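Local coordinates for carbohydrate binding module (Escherichia coli, PDB 2XFD), which binds glycans such as cellobiose in a calcium-dependent manner, as a non-catalytic carbohydrate-binding module probably directed at xylan and related plant polysaccharides, at residues Q15-T25 with L45-N55; A76-W86 with N96-S107. All blocks are in the same frame, centred on the assembly; numbering follows the deposited sequence.

Contact 1: residues Q15-T25 with L45-N55; sequences QESVSLQVGGT and LTGEIRVAFTN
The carbonyl oxygen of E48 is held twice from the turn that ends strand 17-22: G23 N donates to E48 O at 2.9 Å, and a water that accepts from G24 N donates to the same oxygen. Both glycines lie in a type I' turn, V22 to T25, whose positive phi angles suit residues without a side chain. Strands 17-22 and 48-53 run antiparallel, with S19/A52 and Q21/R50 as hydrogen-bonded pairs.

At the other end the N55 amide stands in for main chain. S17 N gives N55 OD1 a 2.8 Å bond from above the carbonyl plane, while N55 ND2 reaches Q15 O at 2.9 Å in its own amide plane. CG lies between backbone N and carbonyl carbon (chi1 71°), turning the amide toward both partners. One water joins the hydroxyls of S17, S19 and T54.

On the face of S19, Q21, R50 and A52, a water links Q21 OE1 to R50 NH2. R50 forms a salt bridge with E48, NE to OE1 at 3.0 Å and NH1 to OE2, side-on and from above the carboxylate plane; E48 OE1 also bonds S107 OG, and Y105 adds a cation-pi contact to R50.

V18, L20, V22, I49, V51 and F53 fill the opposite face, apolar and mostly branched, as suits a surface packed on another sheet. V22 CG1 packs 3.6 Å from L45 CB. The pair forms the middle of a four-stranded sheet, strand 25-31 beside 17-22 and strand 104-110 beside 48-53, while I49 and F53 pack on strand 62-69 of the other sheet.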
# COMPACT_ATOMS: atom_id res chain seq x y z
N GLN A 15 -2.28 -6.35 -13.23
CA GLN A 15 -3.69 -6.26 -13.04
C GLN A 15 -4.07 -5.80 -11.62
O GLN A 15 -5.24 -5.59 -11.32
CB GLN A 15 -4.35 -7.60 -13.28
CG GLN A 15 -4.17 -8.14 -14.64
CD GLN A 15 -4.54 -9.65 -14.73
OE1 GLN A 15 -4.82 -10.36 -13.70
NE2 GLN A 15 -4.35 -10.17 -15.92
N GLU A 16 -3.07 -5.64 -10.74
CA GLU A 16 -3.32 -5.36 -9.37
C GLU A 16 -3.89 -3.97 -9.18
O GLU A 16 -3.48 -2.99 -9.81
CB GLU A 16 -2.05 -5.52 -8.54
CG GLU A 16 -1.49 -6.91 -8.57
CD GLU A 16 -0.55 -7.27 -9.71
OE1 GLU A 16 -0.41 -6.47 -10.67
OE2 GLU A 16 0.09 -8.39 -9.62
N SER A 17 -4.85 -3.88 -8.21
CA SER A 17 -5.47 -2.63 -7.79
C SER A 17 -5.11 -2.29 -6.37
O SER A 17 -5.21 -3.16 -5.47
CB SER A 17 -6.98 -2.68 -7.94
OG SER A 17 -7.57 -1.43 -7.66
N VAL A 18 -4.71 -1.06 -6.11
CA VAL A 18 -4.49 -0.57 -4.78
C VAL A 18 -5.34 0.67 -4.53
O VAL A 18 -5.66 1.46 -5.44
CB VAL A 18 -3.04 -0.27 -4.47
CG1 VAL A 18 -2.24 -1.54 -4.48
CG2 VAL A 18 -2.47 0.81 -5.37
N SER A 19 -5.65 0.86 -3.28
CA SER A 19 -6.36 2.04 -2.78
C SER A 19 -5.53 2.74 -1.72
O SER A 19 -5.08 2.12 -0.78
CB SER A 19 -7.69 1.60 -2.18
OG SER A 19 -8.55 1.08 -3.17
N LEU A 20 -5.41 4.04 -1.89
CA LEU A 20 -4.89 4.91 -0.83
C LEU A 20 -6.07 5.31 0.06
O LEU A 20 -7.03 5.89 -0.47
CB LEU A 20 -4.27 6.17 -1.45
CG LEU A 20 -3.80 7.18 -0.45
CD1 LEU A 20 -2.70 6.73 0.47
CD2 LEU A 20 -3.36 8.44 -1.19
N GLN A 21 -5.98 5.00 1.33
CA GLN A 21 -7.06 5.27 2.28
C GLN A 21 -6.56 6.17 3.40
O GLN A 21 -5.40 6.02 3.82
CB GLN A 21 -7.56 3.95 2.87
CG GLN A 21 -8.04 2.97 1.84
CD GLN A 21 -8.39 1.63 2.48
OE1 GLN A 21 -7.68 1.11 3.33
NE2 GLN A 21 -9.41 1.05 1.99
N VAL A 22 -7.39 7.05 3.89
CA VAL A 22 -7.06 7.87 5.02
C VAL A 22 -8.25 7.80 5.99
O VAL A 22 -9.39 8.16 5.60
CB VAL A 22 -6.70 9.29 4.64
CG1 VAL A 22 -6.41 10.09 5.90
CG2 VAL A 22 -5.52 9.31 3.73
N GLY A 23 -8.06 7.29 7.20
CA GLY A 23 -9.17 7.12 8.14
C GLY A 23 -10.24 6.19 7.65
O GLY A 23 -11.39 6.26 8.10
N GLY A 24 -9.93 5.30 6.73
CA GLY A 24 -10.92 4.39 6.14
C GLY A 24 -11.55 4.91 4.91
O GLY A 24 -12.28 4.18 4.24
N THR A 25 -11.38 6.20 4.55
CA THR A 25 -11.91 6.76 3.35
C THR A 25 -10.95 6.47 2.20
O THR A 25 -9.76 6.72 2.29
CB THR A 25 -12.01 8.31 3.42
OG1 THR A 25 -12.75 8.63 4.57
CG2 THR A 25 -12.51 8.89 2.20
N LEU A 45 -7.95 15.13 4.49
CA LEU A 45 -8.10 14.21 5.62
C LEU A 45 -6.75 14.07 6.32
O LEU A 45 -5.69 14.23 5.71
CB LEU A 45 -8.62 12.88 5.13
CG LEU A 45 -10.01 12.89 4.50
CD1 LEU A 45 -10.31 11.57 3.90
CD2 LEU A 45 -11.10 13.31 5.51
N THR A 46 -6.80 13.73 7.62
CA THR A 46 -5.60 13.72 8.47
C THR A 46 -5.33 12.45 9.21
O THR A 46 -4.37 12.34 9.93
CB THR A 46 -5.68 14.87 9.49
OG1 THR A 46 -6.83 14.65 10.33
CG2 THR A 46 -5.83 16.22 8.88
N GLY A 47 -6.21 11.48 9.08
CA GLY A 47 -6.16 10.24 9.86
C GLY A 47 -5.17 9.21 9.32
O GLY A 47 -4.17 9.53 8.63
N GLU A 48 -5.36 7.95 9.70
CA GLU A 48 -4.43 6.88 9.46
C GLU A 48 -4.36 6.59 7.99
O GLU A 48 -5.36 6.30 7.34
CB GLU A 48 -4.85 5.63 10.15
CG GLU A 48 -3.91 4.47 10.01
CD GLU A 48 -4.43 3.15 10.53
OE1 GLU A 48 -3.86 2.12 10.15
OE2 GLU A 48 -5.40 3.13 11.29
N ILE A 49 -3.16 6.57 7.42
CA ILE A 49 -2.93 6.27 6.02
C ILE A 49 -2.73 4.77 5.86
O ILE A 49 -1.94 4.15 6.55
CB ILE A 49 -1.67 6.98 5.47
CG1 ILE A 49 -1.81 8.51 5.61
CG2 ILE A 49 -1.41 6.58 4.07
CD1 ILE A 49 -0.44 9.19 5.43
N ARG A 50 -3.46 4.17 4.90
CA ARG A 50 -3.25 2.80 4.49
C ARG A 50 -3.11 2.73 2.99
O ARG A 50 -3.73 3.49 2.23
CB ARG A 50 -4.42 1.93 4.93
CG ARG A 50 -4.59 1.84 6.43
CD ARG A 50 -5.84 1.11 6.82
NE ARG A 50 -5.92 1.10 8.26
CZ ARG A 50 -6.97 0.63 8.93
NH1 ARG A 50 -7.00 0.76 10.25
NH2 ARG A 50 -7.95 0.04 8.31
N VAL A 51 -2.27 1.80 2.51
CA VAL A 51 -2.25 1.39 1.12
C VAL A 51 -2.74 -0.04 1.10
O VAL A 51 -2.15 -0.92 1.71
CB VAL A 51 -0.88 1.49 0.49
CG1 VAL A 51 -0.89 0.96 -0.91
CG2 VAL A 51 -0.38 2.92 0.53
N ALA A 52 -3.90 -0.24 0.44
CA ALA A 52 -4.60 -1.51 0.45
C ALA A 52 -4.61 -2.14 -0.91
O ALA A 52 -4.91 -1.51 -1.91
CB ALA A 52 -6.05 -1.33 0.87
N PHE A 53 -4.33 -3.43 -0.96
CA PHE A 53 -4.46 -4.29 -2.16
C PHE A 53 -5.83 -4.95 -2.05
O PHE A 53 -6.14 -5.53 -1.03
CB PHE A 53 -3.34 -5.33 -2.13
CG PHE A 53 -3.36 -6.42 -3.17
CD1 PHE A 53 -3.78 -6.22 -4.50
CD2 PHE A 53 -2.82 -7.63 -2.85
CE1 PHE A 53 -3.70 -7.24 -5.44
CE2 PHE A 53 -2.70 -8.64 -3.77
CZ PHE A 53 -3.12 -8.46 -5.08
N THR A 54 -6.64 -4.84 -3.11
CA THR A 54 -8.06 -5.19 -3.01
C THR A 54 -8.51 -6.26 -3.99
O THR A 54 -9.65 -6.69 -3.84
CB THR A 54 -8.90 -3.93 -3.22
OG1 THR A 54 -8.70 -3.44 -4.54
CG2 THR A 54 -8.59 -2.84 -2.21
N ASN A 55 -7.71 -6.67 -4.98
CA ASN A 55 -8.16 -7.61 -6.00
C ASN A 55 -7.25 -8.81 -6.14
O ASN A 55 -6.97 -9.26 -7.26
CB ASN A 55 -8.45 -6.88 -7.32
CG ASN A 55 -7.21 -6.41 -8.00
OD1 ASN A 55 -6.17 -6.23 -7.33
ND2 ASN A 55 -7.25 -6.18 -9.30
O HOH W 1 -8.23 -0.88 -5.05
O HOH W 2 -8.61 -0.40 5.50
O HOH W 3 -7.22 4.23 6.55

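Contact 2: residues A76-W86 with N96-S107; sequences AENQSVNTGVW and NSEWLHCNGYIS. With CA (calcium ion), chain D; CA (calcium ion), chain C; BGC (beta-D-glucopyranose), chain B; BGC (beta-D-glucopyranose), chain E.
The calcium-dependent glycan site of this beta-sandwich module lies at one end of the contact, where W86 and H101 meet beside the sugar. W86 turns one face to cellobiose, C4 of one glucose 3.8 Å above its plane, CH groups against flat indole. H101 O binds calcium at 2.3 Å, as does the other glucose through O2 and O3 at longer range; D56, R60, D61 and a water complete the coordination. Two residues before W86, G84 O accepts from both H101 N and C102 N, and G84, lacking a side chain, lets L100 CD2 approach its CA.

With CG anti to the backbone N (chi1 -179°), the amide of the buried N82 reaches across to 96-107: ND2 donates to W99 O at 2.9 Å and S97 O at 3.0 Å, while OD1 accepts from G84 N, closing an Asx turn, and from V85 N, one residue further on. T83 N bonds Y105 O, and T83 CG2 makes a CH-pi contact over the Y105 ring.

At the far end a second calcium joins E77 and E98, with D65, Q75 and a water. E77 OE1 and OE2 bind it at 2.5 Å; E98 OE2 does so at 2.3 Å, its carboxylate held by Q63 NE2 donating to OE1.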
# COMPACT_ATOMS: atom_id res chain seq x y z
N ALA A 76 7.67 1.28 3.33
CA ALA A 76 6.69 0.24 3.68
C ALA A 76 7.23 -0.76 4.67
O ALA A 76 6.52 -1.18 5.59
CB ALA A 76 6.20 -0.41 2.39
N GLU A 77 8.49 -1.16 4.49
CA GLU A 77 9.14 -2.14 5.33
C GLU A 77 9.43 -1.65 6.73
O GLU A 77 9.76 -2.44 7.60
CB GLU A 77 10.42 -2.68 4.64
CG GLU A 77 11.51 -1.63 4.37
CD GLU A 77 11.39 -0.94 3.04
OE1 GLU A 77 12.46 -0.64 2.43
OE2 GLU A 77 10.28 -0.60 2.59
N ASN A 78 9.30 -0.33 6.95
CA ASN A 78 9.43 0.24 8.30
C ASN A 78 8.11 0.31 9.05
O ASN A 78 8.12 0.78 10.17
CB ASN A 78 10.12 1.63 8.22
CG ASN A 78 11.56 1.54 7.77
OD1 ASN A 78 12.16 0.46 7.72
ND2 ASN A 78 12.15 2.66 7.44
N GLN A 79 7.05 -0.17 8.47
CA GLN A 79 5.74 -0.12 9.10
C GLN A 79 5.43 -1.42 9.80
O GLN A 79 5.52 -2.50 9.20
CB GLN A 79 4.65 0.24 8.09
CG GLN A 79 4.92 1.44 7.24
CD GLN A 79 5.36 2.67 8.01
OE1 GLN A 79 6.44 3.30 7.60
NE2 GLN A 79 4.73 3.04 8.98
N SER A 80 5.02 -1.34 11.03
CA SER A 80 4.76 -2.52 11.83
C SER A 80 3.54 -3.31 11.43
O SER A 80 3.48 -4.52 11.71
CB SER A 80 4.64 -2.15 13.31
OG SER A 80 3.57 -1.24 13.48
N VAL A 81 2.56 -2.67 10.84
CA VAL A 81 1.30 -3.29 10.47
C VAL A 81 1.16 -3.47 8.95
O VAL A 81 1.15 -2.51 8.18
CB VAL A 81 0.11 -2.51 11.03
CG1 VAL A 81 -1.25 -3.18 10.57
CG2 VAL A 81 0.24 -2.47 12.55
N ASN A 82 1.10 -4.74 8.55
CA ASN A 82 0.93 -5.20 7.18
C ASN A 82 0.05 -6.43 7.20
O ASN A 82 0.47 -7.50 7.63
CB ASN A 82 2.29 -5.49 6.55
CG ASN A 82 2.17 -5.94 5.10
OD1 ASN A 82 1.16 -6.57 4.77
ND2 ASN A 82 3.18 -5.70 4.28
N THR A 83 -1.22 -6.25 6.84
CA THR A 83 -2.17 -7.32 6.93
C THR A 83 -2.25 -8.25 5.74
O THR A 83 -2.95 -9.26 5.73
CB THR A 83 -3.56 -6.83 7.28
OG1 THR A 83 -4.08 -6.11 6.15
CG2 THR A 83 -3.60 -5.94 8.50
N GLY A 84 -1.53 -7.89 4.68
CA GLY A 84 -1.49 -8.66 3.44
C GLY A 84 -0.28 -9.51 3.18
O GLY A 84 -0.31 -10.36 2.30
N VAL A 85 0.83 -9.27 3.85
CA VAL A 85 2.04 -10.06 3.61
C VAL A 85 1.78 -11.50 3.95
O VAL A 85 1.17 -11.82 4.98
CB VAL A 85 3.26 -9.49 4.35
CG1 VAL A 85 3.12 -9.49 5.85
CG2 VAL A 85 4.48 -10.19 3.93
N TRP A 86 2.29 -12.44 3.11
CA TRP A 86 2.26 -13.84 3.44
C TRP A 86 3.52 -14.11 4.24
O TRP A 86 4.64 -14.06 3.77
CB TRP A 86 2.24 -14.67 2.17
CG TRP A 86 2.10 -16.14 2.48
CD1 TRP A 86 3.10 -17.09 2.48
CD2 TRP A 86 0.90 -16.80 2.80
NE1 TRP A 86 2.56 -18.31 2.80
CE2 TRP A 86 1.21 -18.19 2.97
CE3 TRP A 86 -0.42 -16.42 2.92
CZ2 TRP A 86 0.25 -19.11 3.37
CZ3 TRP A 86 -1.36 -17.33 3.24
CH2 TRP A 86 -1.03 -18.69 3.47
N ASN A 96 6.38 -5.23 8.79
CA ASN A 96 7.63 -4.79 8.25
C ASN A 96 7.96 -5.46 6.92
O ASN A 96 8.98 -6.05 6.73
CB ASN A 96 8.79 -4.96 9.26
CG ASN A 96 8.56 -4.14 10.50
OD1 ASN A 96 7.97 -4.61 11.49
ND2 ASN A 96 8.96 -2.88 10.44
N SER A 97 7.06 -5.29 5.95
CA SER A 97 7.29 -5.83 4.60
C SER A 97 6.72 -4.84 3.57
O SER A 97 5.70 -4.19 3.80
CB SER A 97 6.59 -7.16 4.44
OG SER A 97 6.75 -7.67 3.13
N GLU A 98 7.40 -4.78 2.42
CA GLU A 98 6.89 -4.14 1.24
C GLU A 98 5.75 -4.85 0.59
O GLU A 98 5.06 -4.29 -0.26
CB GLU A 98 8.02 -3.97 0.22
CG GLU A 98 9.11 -3.04 0.67
CD GLU A 98 10.21 -2.81 -0.33
OE1 GLU A 98 10.54 -3.79 -1.06
OE2 GLU A 98 10.78 -1.72 -0.39
N TRP A 99 5.54 -6.15 0.89
CA TRP A 99 4.65 -6.98 0.09
C TRP A 99 3.23 -7.07 0.67
O TRP A 99 3.04 -7.26 1.85
CB TRP A 99 5.25 -8.39 0.01
CG TRP A 99 6.43 -8.40 -0.90
CD1 TRP A 99 7.72 -8.17 -0.58
CD2 TRP A 99 6.40 -8.51 -2.33
NE1 TRP A 99 8.54 -8.19 -1.67
CE2 TRP A 99 7.75 -8.42 -2.79
CE3 TRP A 99 5.39 -8.74 -3.28
CZ2 TRP A 99 8.08 -8.52 -4.15
CZ3 TRP A 99 5.76 -8.85 -4.59
CH2 TRP A 99 7.11 -8.74 -4.99
N LEU A 100 2.33 -7.07 -0.27
CA LEU A 100 0.93 -7.44 -0.03
C LEU A 100 0.65 -8.61 -0.96
O LEU A 100 0.44 -8.45 -2.17
CB LEU A 100 -0.03 -6.30 -0.28
CG LEU A 100 0.11 -5.10 0.67
CD1 LEU A 100 -0.57 -3.87 0.13
CD2 LEU A 100 -0.40 -5.51 2.07
N HIS A 101 0.65 -9.81 -0.40
CA HIS A 101 0.35 -11.06 -1.16
C HIS A 101 -1.13 -11.32 -1.17
O HIS A 101 -1.71 -11.79 -2.18
CB HIS A 101 1.11 -12.22 -0.57
CG HIS A 101 2.58 -12.05 -0.58
ND1 HIS A 101 3.42 -12.15 -1.68
CD2 HIS A 101 3.37 -11.80 0.47
CE1 HIS A 101 4.68 -12.00 -1.27
NE2 HIS A 101 4.65 -11.76 0.03
N CYS A 102 -1.76 -11.12 -0.05
CA CYS A 102 -3.20 -11.28 0.14
C CYS A 102 -3.84 -9.88 0.07
O CYS A 102 -3.17 -8.88 0.31
CB CYS A 102 -3.50 -11.91 1.50
SG CYS A 102 -2.53 -13.34 1.89
N ASN A 103 -5.15 -9.85 -0.12
CA ASN A 103 -5.87 -8.63 0.15
C ASN A 103 -5.56 -8.15 1.58
O ASN A 103 -5.54 -8.96 2.49
CB ASN A 103 -7.38 -8.78 -0.03
CG ASN A 103 -7.80 -8.92 -1.47
OD1 ASN A 103 -7.16 -8.38 -2.37
ND2 ASN A 103 -8.86 -9.68 -1.67
N GLY A 104 -5.31 -6.87 1.77
CA GLY A 104 -4.88 -6.37 3.02
C GLY A 104 -4.19 -5.03 2.80
O GLY A 104 -4.23 -4.49 1.68
N TYR A 105 -3.58 -4.49 3.83
CA TYR A 105 -3.03 -3.15 3.76
C TYR A 105 -1.75 -3.02 4.57
O TYR A 105 -1.51 -3.77 5.49
CB TYR A 105 -4.06 -2.09 4.21
CG TYR A 105 -4.48 -2.21 5.67
CD1 TYR A 105 -5.63 -2.86 6.05
CD2 TYR A 105 -3.70 -1.73 6.67
CE1 TYR A 105 -6.00 -2.96 7.42
CE2 TYR A 105 -4.08 -1.84 7.99
CZ TYR A 105 -5.18 -2.43 8.34
OH TYR A 105 -5.55 -2.50 9.67
N ILE A 106 -1.00 -2.00 4.24
CA ILE A 106 0.11 -1.48 5.04
C ILE A 106 -0.34 -0.19 5.65
O ILE A 106 -0.85 0.70 4.93
CB ILE A 106 1.39 -1.30 4.22
CG1 ILE A 106 1.75 -2.57 3.48
CG2 ILE A 106 2.49 -0.83 5.13
CD1 ILE A 106 2.83 -2.45 2.47
N SER A 107 -0.18 -0.03 6.96
CA SER A 107 -0.49 1.22 7.64
C SER A 107 0.74 2.05 7.81
O SER A 107 1.77 1.59 8.26
CB SER A 107 -1.04 0.95 9.03
OG SER A 107 -1.24 2.14 9.74
CA CA D . 11.19 0.39 0.54
CA CA C . -1.46 -12.91 -4.21
C2 BGC B . 2.72 -20.06 -0.62
C3 BGC B . 1.58 -19.32 -1.26
C4 BGC B . 1.71 -17.81 -1.11
C5 BGC B . 3.08 -17.41 -1.47
C6 BGC B . 3.22 -15.94 -1.29
C1 BGC B . 4.02 -19.47 -1.14
O1 BGC B . 5.19 -20.13 -0.74
O2 BGC B . 2.61 -21.45 -0.85
O3 BGC B . 0.33 -19.75 -0.71
O4 BGC B . 0.89 -17.27 -2.03
O5 BGC B . 4.04 -18.14 -0.67
O6 BGC B . 4.53 -15.54 -1.58
C2 BGC E . -0.92 -15.78 -2.47
C3 BGC E . -2.24 -15.23 -1.95
C4 BGC E . -3.16 -16.35 -1.44
C5 BGC E . -2.39 -17.14 -0.40
C6 BGC E . -3.12 -18.33 0.28
C1 BGC E . -0.27 -16.67 -1.44
O2 BGC E . -0.13 -14.65 -2.89
O3 BGC E . -2.88 -14.56 -3.04
O4 BGC E . -4.30 -15.82 -0.81
O5 BGC E . -1.22 -17.63 -0.99
O6 BGC E . -3.44 -19.24 -0.75
O HOH W 4 4.93 -3.38 6.54
O HOH W 5 8.40 -0.92 12.58
O HOH W 6 2.18 0.20 10.64
O HOH W 7 -6.37 -8.97 5.20
O HOH W 8 -1.59 -14.56 -5.92
O HOH W 9 13.44 0.52 -0.22

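In the fold
Contact 1 closes before contact 2 opens along the chain, and their centres lie about 12 Å apart. They meet in the four-stranded antiparallel sheet: strand 48-53 of contact 1 neighbours strand 104-110, which begins in contact 2, and F53 N and G104 O are probably hydrogen-bonded across the seam. Contact 1 supplies the inner strands of that sheet, whereas contact 2 joins the 76-86 loop to its edge strand and, through strand 99-100, to the other sheet. The nearest atom of the F53 side chain is about 4 Å from the calcium of the glycan site, so the regular sheet of contact 1 runs up to the site that contact 2 partly forms.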